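PDB 5AEG: sulfoquinovosidase from Escherichia coli, which hydrolyses sulfoquinovosyl diacylglycerides and simple sulfoquinovosides such as sulfoquinovosyl glycerol, releasing sulfoquinovose for sulfoglycolysis. Local coordinates for residues D481-V486 with K518-R523; W524-A529 with A653-P658; Q153-N158 with F512-S517; M534-G539 with W546-D551; S528-M533 with I613-V618. All coordinates share one frame; numbering follows the deposited sequence.

Overall arrangement
Helix 518-528, which joins the last two strands of the TIM barrel, ties most of these contacts together. Contacts 1 and 2 use successive parts of it, with centres about 10 Å apart, and Arg523 links them by reaching Ala653. Contacts 2 and 5 share Ser528 and Ala529, lie about 8 Å apart between centres, and both join the barrel to the C-terminal domain. Contact 3 brings in the N-terminal domain and shares the calcium ion with contact 1, about 11 Å away between centres. Contact 4 carries His537 of the substrate site, whose side chain is about 7 Å from that of the nucleophile Asp405; Arg516 of contact 3 hydrogen-bonds to the backbone O of His537.

Contact 1: D481-V486 with K518-R523; sequences DGLASV and KELLLR. With CA (calcium ion), chain D.
Leu483 lies against one flank of helix 518-528, facing Leu520 and Arg523 one turn apart, and it contributes over half of the small buried surface. Its CG stands anti to the backbone N (chi1 -170°), which carries the CD1 methyl out to the helix. There CD1 meets CD1 of Leu520, methyl to methyl, at 4.3 Å, and comes within 4.1 Å of the backbone C of Arg523. Arg523 offers only its near end: CB lies 4.4 Å from Leu483 CD1, while the guanidinium turns away and donates from NH1 to Ala653 O. Trp524 and Phe527, further along the helix, also touch Leu483. Just before the leucine, Gly482 O accepts from both the backbone N and OG of Ser485, which pins the turn. Asp481 then grips the calcium ion with both carboxylate oxygens, OD1 at 2.4 Å and OD2 at 2.6 Å. The contact thus connects a helix of the TIM barrel to the metal-binding loop that follows strand 468-469.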
# COMPACT_ATOMS: atom_id res chain seq x y z
N ASP A 481 -4.17 -5.77 -13.12
CA ASP A 481 -4.99 -6.06 -11.99
C ASP A 481 -5.04 -7.48 -11.56
O ASP A 481 -5.88 -7.89 -10.74
CB ASP A 481 -6.40 -5.45 -12.23
CG ASP A 481 -7.10 -4.98 -10.95
OD1 ASP A 481 -6.61 -4.99 -9.78
OD2 ASP A 481 -8.29 -4.56 -11.05
N GLY A 482 -4.08 -8.27 -12.01
CA GLY A 482 -4.08 -9.70 -11.64
C GLY A 482 -2.93 -10.00 -10.72
O GLY A 482 -2.35 -9.11 -10.06
N LEU A 483 -2.59 -11.27 -10.62
CA LEU A 483 -1.46 -11.70 -9.80
C LEU A 483 -0.19 -10.82 -9.96
O LEU A 483 0.42 -10.44 -8.96
CB LEU A 483 -1.16 -13.21 -10.02
CG LEU A 483 -0.18 -13.94 -9.10
CD1 LEU A 483 -0.45 -15.45 -9.31
CD2 LEU A 483 1.28 -13.68 -9.48
N ALA A 484 0.17 -10.56 -11.21
CA ALA A 484 1.41 -9.82 -11.55
C ALA A 484 1.50 -8.46 -10.84
O ALA A 484 2.58 -8.03 -10.45
CB ALA A 484 1.49 -9.62 -12.96
N SER A 485 0.37 -7.76 -10.76
CA SER A 485 0.30 -6.39 -10.30
C SER A 485 0.72 -6.27 -8.82
O SER A 485 1.06 -5.16 -8.32
CB SER A 485 -1.13 -5.83 -10.60
OG SER A 485 -2.07 -6.38 -9.68
N VAL A 486 0.67 -7.39 -8.07
CA VAL A 486 1.08 -7.39 -6.68
C VAL A 486 2.60 -7.07 -6.51
O VAL A 486 3.03 -6.49 -5.50
CB VAL A 486 0.71 -8.73 -5.98
CG1 VAL A 486 1.17 -8.72 -4.55
CG2 VAL A 486 -0.82 -9.02 -6.10
N LYS A 518 -8.82 -23.09 -10.34
CA LYS A 518 -7.85 -23.83 -9.55
C LYS A 518 -6.43 -23.45 -9.89
O LYS A 518 -5.63 -23.27 -8.97
CB LYS A 518 -8.03 -25.32 -9.81
CG LYS A 518 -7.10 -26.24 -9.04
CD LYS A 518 -7.64 -27.68 -9.22
CE LYS A 518 -6.56 -28.72 -8.93
NZ LYS A 518 -7.15 -30.12 -9.17
N GLU A 519 -6.10 -23.37 -11.16
CA GLU A 519 -4.77 -23.03 -11.59
C GLU A 519 -4.33 -21.67 -11.00
O GLU A 519 -3.22 -21.55 -10.50
CB GLU A 519 -4.64 -23.01 -13.09
CG GLU A 519 -3.24 -22.77 -13.61
CD GLU A 519 -3.17 -22.47 -15.07
OE1 GLU A 519 -4.18 -22.61 -15.72
OE2 GLU A 519 -2.08 -22.16 -15.59
N LEU A 520 -5.21 -20.66 -11.06
CA LEU A 520 -4.87 -19.31 -10.46
C LEU A 520 -4.65 -19.41 -8.95
O LEU A 520 -3.67 -18.87 -8.44
CB LEU A 520 -5.93 -18.27 -10.85
CG LEU A 520 -5.61 -16.85 -10.36
CD1 LEU A 520 -4.30 -16.38 -11.00
CD2 LEU A 520 -6.78 -15.92 -10.76
N LEU A 521 -5.52 -20.13 -8.22
CA LEU A 521 -5.35 -20.29 -6.84
C LEU A 521 -3.99 -20.91 -6.50
O LEU A 521 -3.32 -20.46 -5.60
CB LEU A 521 -6.45 -21.18 -6.22
CG LEU A 521 -6.47 -21.28 -4.71
CD1 LEU A 521 -6.78 -19.90 -4.06
CD2 LEU A 521 -7.55 -22.26 -4.24
N LEU A 522 -3.62 -21.98 -7.19
CA LEU A 522 -2.39 -22.71 -6.90
C LEU A 522 -1.15 -21.92 -7.27
O LEU A 522 -0.19 -21.90 -6.48
CB LEU A 522 -2.39 -24.09 -7.60
CG LEU A 522 -3.57 -25.00 -7.21
CD1 LEU A 522 -3.28 -26.43 -7.63
CD2 LEU A 522 -3.98 -25.00 -5.78
N ARG A 523 -1.16 -21.23 -8.40
CA ARG A 523 -0.05 -20.34 -8.73
C ARG A 523 0.09 -19.17 -7.71
O ARG A 523 1.19 -18.74 -7.39
CB ARG A 523 -0.26 -19.78 -10.10
CG ARG A 523 0.07 -20.73 -11.20
CD ARG A 523 1.52 -21.07 -11.30
NE ARG A 523 1.77 -21.66 -12.63
CZ ARG A 523 2.86 -22.37 -12.97
NH1 ARG A 523 3.80 -22.55 -12.09
NH2 ARG A 523 2.98 -22.87 -14.21
CA CA D . -8.45 -3.99 -8.56
O HOH W 1 -10.08 -5.70 -8.93

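Contact 2: W524-A529 with A653-P658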
# COMPACT_ATOMS: atom_id res chain seq x y z
N TRP A 524 -1.05 -18.66 -7.20
CA TRP A 524 -1.00 -17.60 -6.24
C TRP A 524 -0.49 -18.09 -4.91
O TRP A 524 0.26 -17.39 -4.21
CB TRP A 524 -2.38 -16.91 -6.07
CG TRP A 524 -2.32 -15.46 -5.82
CD1 TRP A 524 -1.70 -14.80 -4.83
CD2 TRP A 524 -3.06 -14.49 -6.54
NE1 TRP A 524 -1.96 -13.44 -4.89
CE2 TRP A 524 -2.79 -13.21 -5.93
CE3 TRP A 524 -3.92 -14.58 -7.61
CZ2 TRP A 524 -3.33 -12.04 -6.39
CZ3 TRP A 524 -4.47 -13.37 -8.11
CH2 TRP A 524 -4.15 -12.13 -7.49
N CYS A 525 -0.85 -19.34 -4.56
CA CYS A 525 -0.33 -19.95 -3.36
C CYS A 525 1.20 -20.06 -3.48
O CYS A 525 1.90 -19.86 -2.51
CB CYS A 525 -0.97 -21.35 -3.14
SG CYS A 525 -0.52 -22.04 -1.54
N ASP A 526 1.70 -20.45 -4.65
CA ASP A 526 3.17 -20.55 -4.85
C ASP A 526 3.89 -19.20 -4.60
O ASP A 526 5.04 -19.15 -4.14
CB ASP A 526 3.48 -21.01 -6.25
CG ASP A 526 3.23 -22.51 -6.51
OD1 ASP A 526 2.82 -23.22 -5.55
OD2 ASP A 526 3.42 -22.87 -7.74
N PHE A 527 3.24 -18.12 -5.03
CA PHE A 527 3.78 -16.77 -4.86
C PHE A 527 3.79 -16.40 -3.38
O PHE A 527 4.84 -16.04 -2.80
CB PHE A 527 2.92 -15.83 -5.73
CG PHE A 527 3.13 -14.33 -5.50
CD1 PHE A 527 4.31 -13.77 -5.11
CD2 PHE A 527 2.04 -13.48 -5.74
CE1 PHE A 527 4.42 -12.39 -4.97
CE2 PHE A 527 2.19 -12.10 -5.72
CZ PHE A 527 3.36 -11.55 -5.30
N SER A 528 2.62 -16.51 -2.72
CA SER A 528 2.48 -16.10 -1.37
C SER A 528 3.36 -16.84 -0.33
O SER A 528 3.74 -16.25 0.70
CB SER A 528 0.98 -16.09 -0.92
OG SER A 528 0.26 -15.11 -1.67
N ALA A 529 3.72 -18.06 -0.61
CA ALA A 529 4.65 -18.81 0.24
C ALA A 529 6.05 -18.19 0.26
O ALA A 529 6.83 -18.51 1.16
CB ALA A 529 4.76 -20.25 -0.29
N ALA A 653 8.75 -24.70 -14.76
CA ALA A 653 8.01 -24.08 -13.68
C ALA A 653 6.62 -24.72 -13.52
O ALA A 653 5.56 -24.04 -13.73
CB ALA A 653 7.91 -22.55 -13.94
N PRO A 654 6.59 -26.01 -13.21
CA PRO A 654 5.24 -26.53 -12.93
C PRO A 654 4.70 -25.94 -11.62
O PRO A 654 5.49 -25.45 -10.76
CB PRO A 654 5.48 -28.04 -12.80
CG PRO A 654 6.88 -28.16 -12.30
CD PRO A 654 7.66 -27.02 -12.92
N ILE A 655 3.38 -26.06 -11.42
CA ILE A 655 2.76 -25.62 -10.17
C ILE A 655 3.40 -26.35 -9.01
O ILE A 655 3.67 -27.56 -9.06
CB ILE A 655 1.23 -25.86 -10.25
CG1 ILE A 655 0.59 -24.81 -11.18
CG2 ILE A 655 0.61 -25.79 -8.89
CD1 ILE A 655 -0.71 -25.24 -11.74
N GLY A 656 3.74 -25.64 -7.96
CA GLY A 656 4.42 -26.18 -6.78
C GLY A 656 5.98 -26.05 -6.83
O GLY A 656 6.67 -26.28 -5.82
N LYS A 657 6.52 -25.73 -8.01
CA LYS A 657 7.98 -25.47 -8.21
C LYS A 657 8.17 -24.08 -8.85
O LYS A 657 8.61 -23.96 -9.99
CB LYS A 657 8.57 -26.59 -9.05
CG LYS A 657 8.50 -27.89 -8.32
CD LYS A 657 9.05 -29.08 -9.09
CE LYS A 657 8.76 -30.32 -8.26
NZ LYS A 657 9.53 -31.43 -8.85
N PRO A 658 7.83 -23.03 -8.09
CA PRO A 658 7.85 -21.66 -8.64
C PRO A 658 9.31 -21.26 -8.94
O PRO A 658 10.25 -21.86 -8.40
CB PRO A 658 7.35 -20.81 -7.52
CG PRO A 658 7.46 -21.62 -6.27
CD PRO A 658 7.26 -23.05 -6.77
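Asp526 points from helix 518-528 straight into a type II beta turn running from Pro654 to Lys657. With CG anti to the carbonyl carbon and beside the backbone N (chi1 -76°), its carboxylate is carried to the turn, where OD2 accepts a hydrogen bond from Gly656 N at 2.8 Å. The bond is nearly straight, 167° at the hydrogen; it arrives on the syn side of OD2, somewhat out of the carboxylate plane. The turn itself is closed by Lys657 N donating to Pro654 O at 2.9 Å, and Gly656 occupies its third position with a positive phi that a side chain would strain. Two apolar groups flank the aspartate: the ring of Pro658 sets CG 4.0 Å from Asp526 CB, and the CG2 methyl of Ile655 lies 4.2 Å from OD2. The other oxygen, OD1, lies within weak hydrogen-bonding reach of His557 NE2. Replacing Asp526 by an alanine would probably leave Gly656 N without its acceptor and the turn less firmly tied to the helix. Arg560 on helix 552-567 binds Gly656 O, and Met561 of that helix touches Asp526. The turn, which joins strands 647-652 and 660-663 of the C-terminal domain, therefore sits against two successive helices of the TIM barrel.

Contact 3: Q153-N158 with F512-S517. With CA (calcium ion), chain D.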
# COMPACT_ATOMS: atom_id res chain seq x y z
N GLN A 153 -9.06 1.33 -6.20
CA GLN A 153 -7.90 1.03 -7.00
C GLN A 153 -8.21 0.68 -8.50
O GLN A 153 -7.33 0.71 -9.35
CB GLN A 153 -7.25 -0.17 -6.27
CG GLN A 153 -5.85 -0.54 -6.77
CD GLN A 153 -5.85 -1.87 -7.44
OE1 GLN A 153 -6.90 -2.41 -7.77
NE2 GLN A 153 -4.68 -2.42 -7.64
N GLY A 154 -9.48 0.40 -8.81
CA GLY A 154 -9.89 0.12 -10.13
C GLY A 154 -10.16 -1.37 -10.33
O GLY A 154 -9.58 -2.20 -9.66
N VAL A 155 -11.05 -1.71 -11.27
CA VAL A 155 -11.27 -3.13 -11.65
C VAL A 155 -10.86 -3.23 -13.10
O VAL A 155 -11.53 -2.71 -14.03
CB VAL A 155 -12.78 -3.46 -11.47
CG1 VAL A 155 -13.13 -4.82 -12.06
CG2 VAL A 155 -13.21 -3.22 -10.02
N GLY A 156 -9.74 -3.90 -13.34
CA GLY A 156 -9.13 -3.93 -14.68
C GLY A 156 -7.96 -2.96 -14.84
O GLY A 156 -6.88 -3.34 -15.26
N ARG A 157 -8.20 -1.67 -14.59
CA ARG A 157 -7.13 -0.63 -14.53
C ARG A 157 -6.43 -0.31 -15.84
O ARG A 157 -5.36 0.29 -15.84
CB ARG A 157 -6.12 -0.99 -13.45
CG ARG A 157 -6.75 -1.23 -12.08
CD ARG A 157 -5.80 -1.63 -10.96
NE ARG A 157 -4.98 -0.40 -10.60
CZ ARG A 157 -3.81 -0.11 -11.13
NH1 ARG A 157 -3.23 -0.95 -11.93
NH2 ARG A 157 -3.17 1.05 -10.84
N ASN A 158 -6.98 -0.72 -16.99
CA ASN A 158 -6.28 -0.52 -18.28
C ASN A 158 -7.35 -0.26 -19.32
O ASN A 158 -8.19 -1.15 -19.59
CB ASN A 158 -5.40 -1.73 -18.61
CG ASN A 158 -4.60 -1.57 -19.88
OD1 ASN A 158 -5.09 -1.03 -20.88
ND2 ASN A 158 -3.39 -2.05 -19.88
N PHE A 512 -18.30 -9.65 -13.66
CA PHE A 512 -18.26 -9.70 -15.13
C PHE A 512 -17.81 -11.05 -15.63
O PHE A 512 -16.97 -11.12 -16.54
CB PHE A 512 -17.36 -8.56 -15.71
CG PHE A 512 -17.70 -7.22 -15.17
CD1 PHE A 512 -18.98 -6.70 -15.35
CD2 PHE A 512 -16.77 -6.47 -14.48
CE1 PHE A 512 -19.33 -5.46 -14.83
CE2 PHE A 512 -17.12 -5.25 -13.94
CZ PHE A 512 -18.38 -4.72 -14.14
N GLU A 513 -18.30 -12.13 -15.05
CA GLU A 513 -17.81 -13.42 -15.52
C GLU A 513 -16.29 -13.76 -15.26
O GLU A 513 -15.78 -14.75 -15.81
CB GLU A 513 -18.12 -13.63 -17.03
CG GLU A 513 -19.62 -13.44 -17.40
CD GLU A 513 -20.61 -14.06 -16.39
OE1 GLU A 513 -20.47 -15.25 -16.01
OE2 GLU A 513 -21.56 -13.36 -15.98
N MET A 514 -15.57 -12.96 -14.48
CA MET A 514 -14.29 -13.43 -14.01
C MET A 514 -14.60 -14.42 -12.89
O MET A 514 -15.41 -14.13 -12.03
CB MET A 514 -13.45 -12.27 -13.43
CG MET A 514 -12.95 -11.35 -14.47
SD MET A 514 -11.92 -9.98 -13.82
CE MET A 514 -12.95 -9.22 -12.59
N LYS A 515 -13.95 -15.58 -12.87
CA LYS A 515 -14.07 -16.54 -11.78
C LYS A 515 -12.69 -17.17 -11.57
O LYS A 515 -11.97 -17.46 -12.52
CB LYS A 515 -15.02 -17.63 -12.23
CG LYS A 515 -16.43 -17.18 -12.67
CD LYS A 515 -17.22 -18.46 -13.06
CE LYS A 515 -18.72 -18.26 -13.06
NZ LYS A 515 -19.09 -16.92 -13.53
N ARG A 516 -12.35 -17.43 -10.34
CA ARG A 516 -11.02 -17.92 -9.97
C ARG A 516 -10.87 -19.39 -10.29
O ARG A 516 -11.62 -20.19 -9.76
CB ARG A 516 -10.79 -17.80 -8.50
CG ARG A 516 -9.33 -18.02 -8.11
CD ARG A 516 -9.20 -18.24 -6.63
NE ARG A 516 -9.48 -17.02 -5.80
CZ ARG A 516 -10.23 -16.99 -4.75
NH1 ARG A 516 -10.80 -18.11 -4.25
NH2 ARG A 516 -10.34 -15.86 -4.07
N SER A 517 -9.95 -19.71 -11.17
CA SER A 517 -9.63 -21.14 -11.48
C SER A 517 -8.78 -21.77 -10.35
O SER A 517 -8.10 -21.09 -9.50
CB SER A 517 -8.92 -21.22 -12.83
OG SER A 517 -7.64 -20.63 -12.74
CA CA D . -8.45 -3.99 -8.56
O HOH W 1 -10.08 -5.70 -8.93
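Beside the calcium site of this family 31 glycoside hydrolase, Val155 of the N-terminal domain meets Phe512 and Met514, which belong to the TIM barrel loop after strand 501-505. The interface is small and apolar. One methyl, Val155 CG1, does the touching: it stands anti to the backbone N (chi1 170°) and approaches the edge of the Phe512 ring, near the ring plane, with CE2 at 4.4 Å. The same methyl reaches the tip of Met514, whose CE is also 4.4 Å away. Helix 162-169 adds Val163 and Ala167 to the surroundings of Val155. The metal lies immediately before this valine, bound by Gly154 O at 2.4 Å and by Gln153, with Asp472 and Asp481 of the barrel as further protein ligands. Asp472 is the probable proton donor, and its side chain is about 5 Å from that of Val155, so the loop that holds calcium also borders the catalytic centre. Asp481 gives a second grip by accepting from Gly156 N through OD2. The bend of the loop is held from within by Arg157, whose NE, with the acceptor close to the guanidinium plane, donates to the backbone Gln153 O at 2.9 Å.

Contact 4: M534-G539 with W546-D551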
# COMPACT_ATOMS: atom_id res chain seq x y z
N MET A 534 0.86 -15.56 4.57
CA MET A 534 -0.02 -16.36 3.76
C MET A 534 -1.46 -16.27 4.30
O MET A 534 -1.71 -16.64 5.46
CB MET A 534 0.38 -17.83 3.79
CG MET A 534 1.74 -18.08 3.12
SD MET A 534 2.06 -19.82 2.84
CE MET A 534 0.98 -20.32 1.46
N ARG A 535 -2.39 -15.78 3.46
CA ARG A 535 -3.79 -15.58 3.90
C ARG A 535 -4.66 -15.66 2.67
O ARG A 535 -4.33 -15.02 1.66
CB ARG A 535 -3.98 -14.22 4.61
CG ARG A 535 -5.46 -14.00 5.00
CD ARG A 535 -5.75 -12.63 5.51
NE ARG A 535 -5.31 -11.56 4.55
CZ ARG A 535 -5.97 -11.25 3.44
NH1 ARG A 535 -7.10 -11.90 3.06
NH2 ARG A 535 -5.51 -10.30 2.62
N THR A 536 -5.71 -16.50 2.74
CA THR A 536 -6.63 -16.65 1.66
C THR A 536 -7.86 -15.73 1.78
O THR A 536 -8.06 -15.02 2.80
CB THR A 536 -7.08 -18.12 1.53
OG1 THR A 536 -8.05 -18.43 2.50
CG2 THR A 536 -5.91 -19.10 1.65
N HIS A 537 -8.59 -15.66 0.69
CA HIS A 537 -9.83 -14.88 0.62
C HIS A 537 -10.83 -15.66 -0.21
O HIS A 537 -10.48 -16.18 -1.27
CB HIS A 537 -9.61 -13.51 -0.07
CG HIS A 537 -10.60 -12.45 0.35
ND1 HIS A 537 -11.97 -12.62 0.33
CD2 HIS A 537 -10.41 -11.17 0.79
CE1 HIS A 537 -12.59 -11.54 0.73
NE2 HIS A 537 -11.66 -10.64 1.04
N GLU A 538 -12.09 -15.74 0.24
CA GLU A 538 -13.08 -16.36 -0.65
C GLU A 538 -13.43 -15.58 -1.90
O GLU A 538 -13.85 -16.15 -2.91
CB GLU A 538 -14.36 -16.68 0.12
CG GLU A 538 -14.14 -17.69 1.26
CD GLU A 538 -15.45 -18.06 2.00
OE1 GLU A 538 -16.46 -17.32 1.87
OE2 GLU A 538 -15.45 -19.10 2.76
N GLY A 539 -13.15 -14.28 -1.92
CA GLY A 539 -13.59 -13.36 -2.99
C GLY A 539 -15.01 -12.84 -2.75
O GLY A 539 -15.75 -13.37 -1.89
N TRP A 546 -12.86 -21.09 -7.18
CA TRP A 546 -12.17 -22.27 -6.59
C TRP A 546 -11.55 -21.86 -5.28
O TRP A 546 -10.93 -20.77 -5.19
CB TRP A 546 -11.13 -22.79 -7.56
CG TRP A 546 -10.67 -24.14 -7.23
CD1 TRP A 546 -9.63 -24.54 -6.45
CD2 TRP A 546 -11.36 -25.33 -7.63
NE1 TRP A 546 -9.58 -25.94 -6.38
CE2 TRP A 546 -10.65 -26.44 -7.10
CE3 TRP A 546 -12.50 -25.55 -8.40
CZ2 TRP A 546 -11.06 -27.77 -7.32
CZ3 TRP A 546 -12.92 -26.91 -8.64
CH2 TRP A 546 -12.21 -27.97 -8.07
N GLN A 547 -11.79 -22.65 -4.24
CA GLN A 547 -11.29 -22.38 -2.92
C GLN A 547 -10.25 -23.34 -2.44
O GLN A 547 -10.01 -24.38 -3.07
CB GLN A 547 -12.46 -22.37 -1.93
CG GLN A 547 -13.62 -21.45 -2.33
CD GLN A 547 -13.28 -19.93 -2.41
OE1 GLN A 547 -12.21 -19.45 -1.97
NE2 GLN A 547 -14.26 -19.17 -2.92
N PHE A 548 -9.64 -23.00 -1.29
CA PHE A 548 -8.49 -23.78 -0.74
C PHE A 548 -8.79 -25.28 -0.49
O PHE A 548 -7.88 -26.09 -0.40
CB PHE A 548 -7.92 -23.12 0.49
CG PHE A 548 -8.85 -22.98 1.65
CD1 PHE A 548 -9.26 -24.10 2.38
CD2 PHE A 548 -9.26 -21.70 2.08
CE1 PHE A 548 -10.10 -23.97 3.49
CE2 PHE A 548 -10.10 -21.57 3.17
CZ PHE A 548 -10.49 -22.68 3.91
N ASP A 549 -10.09 -25.61 -0.37
CA ASP A 549 -10.54 -26.98 -0.08
C ASP A 549 -11.32 -27.56 -1.23
O ASP A 549 -12.12 -28.47 -1.03
CB ASP A 549 -11.32 -27.01 1.23
CG ASP A 549 -12.55 -26.07 1.24
OD1 ASP A 549 -12.69 -25.24 0.29
OD2 ASP A 549 -13.33 -26.21 2.21
N GLY A 550 -11.09 -27.07 -2.46
CA GLY A 550 -11.94 -27.46 -3.60
C GLY A 550 -11.81 -28.94 -3.95
O GLY A 550 -12.73 -29.52 -4.48
N ASP A 551 -10.64 -29.52 -3.70
CA ASP A 551 -10.40 -30.98 -4.00
C ASP A 551 -9.09 -31.38 -3.31
O ASP A 551 -8.35 -30.50 -2.70
CB ASP A 551 -10.48 -31.32 -5.53
CG ASP A 551 -9.33 -30.76 -6.39
OD1 ASP A 551 -8.31 -30.22 -5.85
OD2 ASP A 551 -9.44 -30.86 -7.64
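At the end of strand 534-536, Gln547 grips the backbone next to the sulfoquinovosyl-binding His537, and Phe548 packs on Thr536. Gln547 bends at chi2 (-63°), which turns its amide back to the backbone of Glu538. NE2 then donates to Glu538 O at 3.0 Å along an almost straight line (176°), meeting a lone pair in the carbonyl plane. Pro542 O takes a further bond from NE2, while OE1 accepts from Arg516 NH1, so the amide is held at both ends and its rotation is fixed. With an alanine at Gln547, Glu538 O and Pro542 O would probably lose this donor and Arg516 NH1 one of its acceptors. Strand 534-536 is the eighth of the TIM barrel and pairs with 257-260 and 501-505, closing the sheet between the first and seventh strands. From it Thr536 crosses Phe548 at about a right angle, with OG1 3.5 Å from the ring atom CD2 in an oblique approach; this hydroxyl is also bonded to Gly260 N. The His537 ring is steadied within its own segment, where ND1 accepts from Gly539 N at 3.0 Å, the donor tilted from the ring plane.

Contact 5: S528-M533 with I613-V618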
# COMPACT_ATOMS: atom_id res chain seq x y z
N SER A 528 2.62 -16.51 -2.72
CA SER A 528 2.48 -16.10 -1.37
C SER A 528 3.36 -16.84 -0.33
O SER A 528 3.74 -16.25 0.70
CB SER A 528 0.98 -16.09 -0.92
OG SER A 528 0.26 -15.11 -1.67
N ALA A 529 3.72 -18.06 -0.61
CA ALA A 529 4.65 -18.81 0.24
C ALA A 529 6.05 -18.19 0.26
O ALA A 529 6.83 -18.51 1.16
CB ALA A 529 4.76 -20.25 -0.29
N PHE A 530 6.35 -17.30 -0.70
CA PHE A 530 7.57 -16.47 -0.73
C PHE A 530 7.38 -15.00 -0.42
O PHE A 530 7.94 -14.12 -1.09
CB PHE A 530 8.31 -16.75 -2.05
CG PHE A 530 8.83 -18.18 -2.08
CD1 PHE A 530 10.08 -18.47 -1.55
CD2 PHE A 530 8.07 -19.19 -2.58
CE1 PHE A 530 10.61 -19.75 -1.57
CE2 PHE A 530 8.56 -20.50 -2.57
CZ PHE A 530 9.86 -20.78 -2.10
N THR A 531 6.49 -14.76 0.55
CA THR A 531 6.17 -13.42 1.06
C THR A 531 6.08 -13.56 2.57
O THR A 531 6.12 -14.69 3.09
CB THR A 531 4.85 -12.83 0.48
OG1 THR A 531 3.75 -13.55 1.02
CG2 THR A 531 4.84 -12.85 -0.97
N PRO A 532 5.97 -12.44 3.33
CA PRO A 532 5.92 -12.66 4.74
C PRO A 532 4.59 -13.11 5.39
O PRO A 532 4.53 -13.29 6.65
CB PRO A 532 6.37 -11.31 5.35
CG PRO A 532 6.09 -10.32 4.34
CD PRO A 532 6.29 -11.04 2.98
N MET A 533 3.53 -13.31 4.62
CA MET A 533 2.25 -13.71 5.23
C MET A 533 1.44 -14.45 4.18
O MET A 533 1.35 -13.97 3.06
CB MET A 533 1.52 -12.48 5.78
CG MET A 533 0.18 -12.81 6.42
SD MET A 533 -0.44 -11.38 7.26
CE MET A 533 -2.12 -11.94 7.58
N ILE A 613 17.28 -14.88 -1.52
CA ILE A 613 16.36 -15.63 -2.40
C ILE A 613 15.85 -14.71 -3.47
O ILE A 613 15.44 -13.57 -3.17
CB ILE A 613 15.15 -16.16 -1.59
CG1 ILE A 613 15.63 -17.16 -0.56
CG2 ILE A 613 14.14 -16.81 -2.55
CD1 ILE A 613 14.59 -17.67 0.42
N LEU A 614 15.84 -15.17 -4.71
CA LEU A 614 15.31 -14.43 -5.81
C LEU A 614 14.03 -15.12 -6.24
O LEU A 614 14.03 -16.35 -6.50
CB LEU A 614 16.30 -14.33 -6.93
CG LEU A 614 15.93 -13.53 -8.22
CD1 LEU A 614 17.18 -12.95 -8.86
CD2 LEU A 614 15.13 -14.27 -9.24
N VAL A 615 12.95 -14.34 -6.42
CA VAL A 615 11.60 -14.93 -6.78
C VAL A 615 11.06 -14.27 -8.03
O VAL A 615 11.02 -13.01 -8.12
CB VAL A 615 10.56 -14.80 -5.65
CG1 VAL A 615 9.23 -15.53 -5.95
CG2 VAL A 615 11.12 -15.19 -4.30
N ALA A 616 10.61 -15.07 -8.99
CA ALA A 616 9.96 -14.50 -10.14
C ALA A 616 8.67 -15.27 -10.35
O ALA A 616 8.63 -16.27 -11.04
CB ALA A 616 10.83 -14.56 -11.36
N PRO A 617 7.59 -14.82 -9.73
CA PRO A 617 6.33 -15.57 -9.78
C PRO A 617 5.73 -15.74 -11.17
O PRO A 617 5.69 -14.81 -11.97
CB PRO A 617 5.38 -14.77 -8.86
CG PRO A 617 6.19 -13.76 -8.19
CD PRO A 617 7.49 -13.59 -8.96
N VAL A 618 5.23 -16.94 -11.47
CA VAL A 618 4.56 -17.15 -12.69
C VAL A 618 3.24 -16.35 -12.64
O VAL A 618 2.43 -16.59 -11.78
CB VAL A 618 4.30 -18.70 -12.93
CG1 VAL A 618 3.44 -18.97 -14.15
CG2 VAL A 618 5.67 -19.38 -13.07
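Phe530 turns its side chain onto Ile613 and Val615, two residues that point to the same side of strand 613-615. With CG anti to the carbonyl carbon (chi1 -66°), the phenylalanine brings CB over the valine and directs its ring past it. Val615 answers with both methyls: CG1 lies anti to its backbone N and CG2 anti to its carbonyl carbon, a fork that puts CG2 3.9 Å and CG1 4.2 Å from Phe530 CB. Further out, Phe530 CD1 lies 4.5 Å from Ile613 CG2, the methyl placed obliquely to the ring. Leu609 of the adjoining strand 607-609 also touches Phe530. Behind it, a type I turn from Ser528 to Thr531 presents the phenylalanine; Thr531 OG1 donates to a lone pair of Ser528 O at 2.7 Å, in the carbonyl plane, reinforcing a weak backbone bond to the same oxygen. Here the loop between helix 518-528 and the eighth TIM-barrel strand, 534-536, packs one apolar side chain, that of Phe530, against the antiparallel sheet of the C-terminal domain, a domain interface of the family 31 fold.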